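Local coordinates for protein tumor necrosis factor receptor superfamily member 11B (Mus musculus, PDB 4E4D) that acts as a secreted decoy receptor for RANKL, neutralising its action in osteoclastogenesis and inhibiting osteoclast activation, at residues R90-I94 with E95-K99. Residues are numbered along the deposited sequence; the frame is centred on the assembly and turned at random.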
ATOM      1  N   ARG B  90     -13.332   6.394  27.475  1.00 68.88           N
ATOM      2  CA  ARG B  90     -12.638   6.008  26.251  1.00 65.79           C
ATOM      3  C   ARG B  90     -11.627   7.066  25.824  1.00 66.15           C
ATOM      4  O   ARG B  90     -11.660   8.201  26.298  1.00 70.28           O
ATOM      5  CB  ARG B  90     -13.643   5.773  25.122  1.00 61.57           C
ATOM      6  CG  ARG B  90     -14.615   4.643  25.387  1.00 61.46           C
ATOM      7  CD  ARG B  90     -15.593   4.465  24.240  1.00 57.72           C
ATOM      8  NE  ARG B  90     -16.493   3.338  24.469  1.00 58.90           N
ATOM      9  CZ  ARG B  90     -16.199   2.069  24.196  1.00 58.78           C
ATOM     10  NH1 ARG B  90     -15.022   1.744  23.676  1.00 62.35           N
ATOM     11  NH2 ARG B  90     -17.087   1.118  24.448  1.00 59.14           N
ATOM     12  N   TYR B  91     -10.726   6.678  24.927  1.00 64.71           N
ATOM     13  CA  TYR B  91      -9.734   7.597  24.383  1.00 65.24           C
ATOM     14  C   TYR B  91      -9.461   7.238  22.929  1.00 61.75           C
ATOM     15  O   TYR B  91      -9.640   6.089  22.523  1.00 60.04           O
ATOM     16  CB  TYR B  91      -8.438   7.523  25.189  1.00 70.20           C
ATOM     17  CG  TYR B  91      -7.640   6.267  24.936  1.00 73.17           C
ATOM     18  CD1 TYR B  91      -8.047   5.046  25.455  1.00 71.55           C
ATOM     19  CD2 TYR B  91      -6.480   6.300  24.174  1.00 70.49           C
ATOM     20  CE1 TYR B  91      -7.321   3.895  25.222  1.00 75.03           C
ATOM     21  CE2 TYR B  91      -5.748   5.156  23.938  1.00 71.25           C
ATOM     22  CZ  TYR B  91      -6.173   3.956  24.464  1.00 71.39           C
ATOM     23  OH  TYR B  91      -5.447   2.812  24.231  1.00 72.59           O
ATOM     24  N   LEU B  92      -9.027   8.218  22.145  1.00 65.81           N
ATOM     25  CA  LEU B  92      -8.795   8.003  20.723  1.00 61.47           C
ATOM     26  C   LEU B  92      -7.458   7.312  20.469  1.00 60.86           C
ATOM     27  O   LEU B  92      -6.394   7.870  20.741  1.00 63.32           O
ATOM     28  CB  LEU B  92      -8.849   9.331  19.966  1.00 57.06           C
ATOM     29  CG  LEU B  92      -8.727   9.225  18.443  1.00 57.88           C
ATOM     30  CD1 LEU B  92      -9.856   8.381  17.867  1.00 51.95           C
ATOM     31  CD2 LEU B  92      -8.712  10.607  17.809  1.00 53.62           C
ATOM     32  N   GLU B  93      -7.528   6.089  19.953  1.00 66.05           N
ATOM     33  CA  GLU B  93      -6.340   5.328  19.589  1.00 70.51           C
ATOM     34  C   GLU B  93      -6.387   4.999  18.099  1.00 62.91           C
ATOM     35  O   GLU B  93      -7.138   4.123  17.671  1.00 54.66           O
ATOM     36  CB  GLU B  93      -6.260   4.039  20.413  1.00 71.81           C
ATOM     37  CG  GLU B  93      -5.053   3.167  20.103  1.00 72.30           C
ATOM     38  CD  GLU B  93      -3.736   3.844  20.431  1.00 81.25           C
ATOM     39  OE1 GLU B  93      -2.678   3.312  20.036  1.00 86.00           O
ATOM     40  OE2 GLU B  93      -3.757   4.906  21.087  1.00 89.22           O
ATOM     41  N   ILE B  94      -5.580   5.711  17.317  1.00 57.76           N
ATOM     42  CA  ILE B  94      -5.563   5.561  15.863  1.00 57.99           C
ATOM     43  C   ILE B  94      -6.928   5.896  15.247  1.00 50.77           C
ATOM     44  O   ILE B  94      -7.197   7.056  14.937  1.00 51.89           O
ATOM     45  CB  ILE B  94      -5.096   4.149  15.428  1.00 61.64           C
ATOM     46  CG1 ILE B  94      -3.609   3.957  15.731  1.00 60.79           C
ATOM     47  CG2 ILE B  94      -5.307   3.939  13.938  1.00 55.59           C
ATOM     48  CD1 ILE B  94      -3.298   3.678  17.177  1.00 71.68           C
ATOM     49  N   GLU B  95      -7.786   4.891  15.080  1.00 51.26           N
ATOM     50  CA  GLU B  95      -9.060   5.079  14.386  1.00 44.65           C
ATOM     51  C   GLU B  95     -10.281   4.927  15.289  1.00 48.98           C
ATOM     52  O   GLU B  95     -11.389   5.298  14.899  1.00 41.64           O
ATOM     53  CB  GLU B  95      -9.191   4.082  13.232  1.00 44.10           C
ATOM     54  CG  GLU B  95      -8.427   4.461  11.975  1.00 53.05           C
ATOM     55  CD  GLU B  95      -8.924   5.750  11.354  1.00 46.45           C
ATOM     56  OE1 GLU B  95     -10.156   5.938  11.269  1.00 65.58           O
ATOM     57  OE2 GLU B  95      -8.082   6.580  10.954  1.00 46.76           O
ATOM     58  N   PHE B  96     -10.090   4.379  16.485  1.00 57.01           N
ATOM     59  CA  PHE B  96     -11.228   4.030  17.329  1.00 49.51           C
ATOM     60  C   PHE B  96     -11.094   4.532  18.761  1.00 52.30           C
ATOM     61  O   PHE B  96      -9.991   4.705  19.277  1.00 53.21           O
ATOM     62  CB  PHE B  96     -11.428   2.514  17.329  1.00 46.62           C
ATOM     63  CG  PHE B  96     -11.694   1.943  15.967  1.00 44.16           C
ATOM     64  CD1 PHE B  96     -12.877   2.224  15.306  1.00 41.23           C
ATOM     65  CD2 PHE B  96     -10.764   1.125  15.347  1.00 45.20           C
ATOM     66  CE1 PHE B  96     -13.128   1.704  14.054  1.00 39.28           C
ATOM     67  CE2 PHE B  96     -11.010   0.601  14.092  1.00 43.36           C
ATOM     68  CZ  PHE B  96     -12.195   0.892  13.446  1.00 40.35           C
ATOM     69  N   CYS B  97     -12.241   4.759  19.393  1.00 48.84           N
ATOM     70  CA  CYS B  97     -12.285   5.142  20.796  1.00 51.90           C
ATOM     71  C   CYS B  97     -12.279   3.889  21.663  1.00 54.09           C
ATOM     72  O   CYS B  97     -13.329   3.315  21.953  1.00 53.80           O
ATOM     73  CB  CYS B  97     -13.537   5.970  21.082  1.00 51.17           C
ATOM     74  SG  CYS B  97     -13.611   7.528  20.171  1.00 61.59           S
ATOM     75  N   LEU B  98     -11.087   3.460  22.062  1.00 56.68           N
ATOM     76  CA  LEU B  98     -10.940   2.269  22.889  1.00 65.69           C
ATOM     77  C   LEU B  98     -11.154   2.601  24.361  1.00 65.15           C
ATOM     78  O   LEU B  98     -10.956   3.740  24.785  1.00 63.56           O
ATOM     79  CB  LEU B  98      -9.550   1.662  22.699  1.00 64.44           C
ATOM     80  CG  LEU B  98      -9.152   1.341  21.258  1.00 58.82           C
ATOM     81  CD1 LEU B  98      -7.789   0.671  21.218  1.00 62.58           C
ATOM     82  CD2 LEU B  98     -10.202   0.468  20.590  1.00 58.99           C
ATOM     83  N   LYS B  99     -11.559   1.600  25.134  1.00 64.33           N
ATOM     84  CA  LYS B  99     -11.739   1.768  26.569  1.00 67.87           C
ATOM     85  C   LYS B  99     -10.383   1.927  27.242  1.00 71.33           C
ATOM     86  O   LYS B  99      -9.371   1.440  26.737  1.00 75.06           O
ATOM     87  CB  LYS B  99     -12.458   0.558  27.163  1.00 69.38           C
ATOM     88  CG  LYS B  99     -13.828   0.279  26.572  1.00 66.83           C
ATOM     89  CD  LYS B  99     -14.442  -0.958  27.211  1.00 71.52           C
ATOM     90  CE  LYS B  99     -15.778  -1.321  26.588  1.00 69.58           C
ATOM     91  NZ  LYS B  99     -16.360  -2.542  27.218  1.00 72.95           N
TER
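Arg90 sets CG beside its backbone N (chi1 -62°) and runs extended to NE, which carries the guanidinium over to the facing strand. The Lys99 side chain, also extended, runs alongside it in the same direction. NH1 of Arg90 donates to the carbonyl O of Cys97 at 2.9 Å, in the carbonyl plane, with an N-H...O angle of 141° and the oxygen 23° out of the guanidinium plane. CG of Lys99 covers one face of the guanidinium, 3.5 Å from Arg90 NH1. The backbones form a tight antiparallel hairpin. Tyr91 N bonds Leu98 O at 3.0 Å, and the return bond is weak. Glu93 and Phe96 bond both ways across a type II' turn. On one face, Leu98 CD1 packs on Glu93 CB at 3.8 Å. On the other, Leu92 lies near Cys97, whose disulfide to Cys86 ties the hairpin into the third TNFR cysteine-rich repeat. Arg90 NH2 forms a salt bridge to an acidic side chain of a chain of another protein. Glu95 OE2 hydrogen-bonds an aromatic side chain, and OE1 forms salt bridges to basic side chains, of such chains, consistent with a ligand-facing hairpin. The Cys97 bond probably helps orient Arg90 for its acidic partner, whose negative charge probably offsets the nearby, non-contacting ammonium of Lys99.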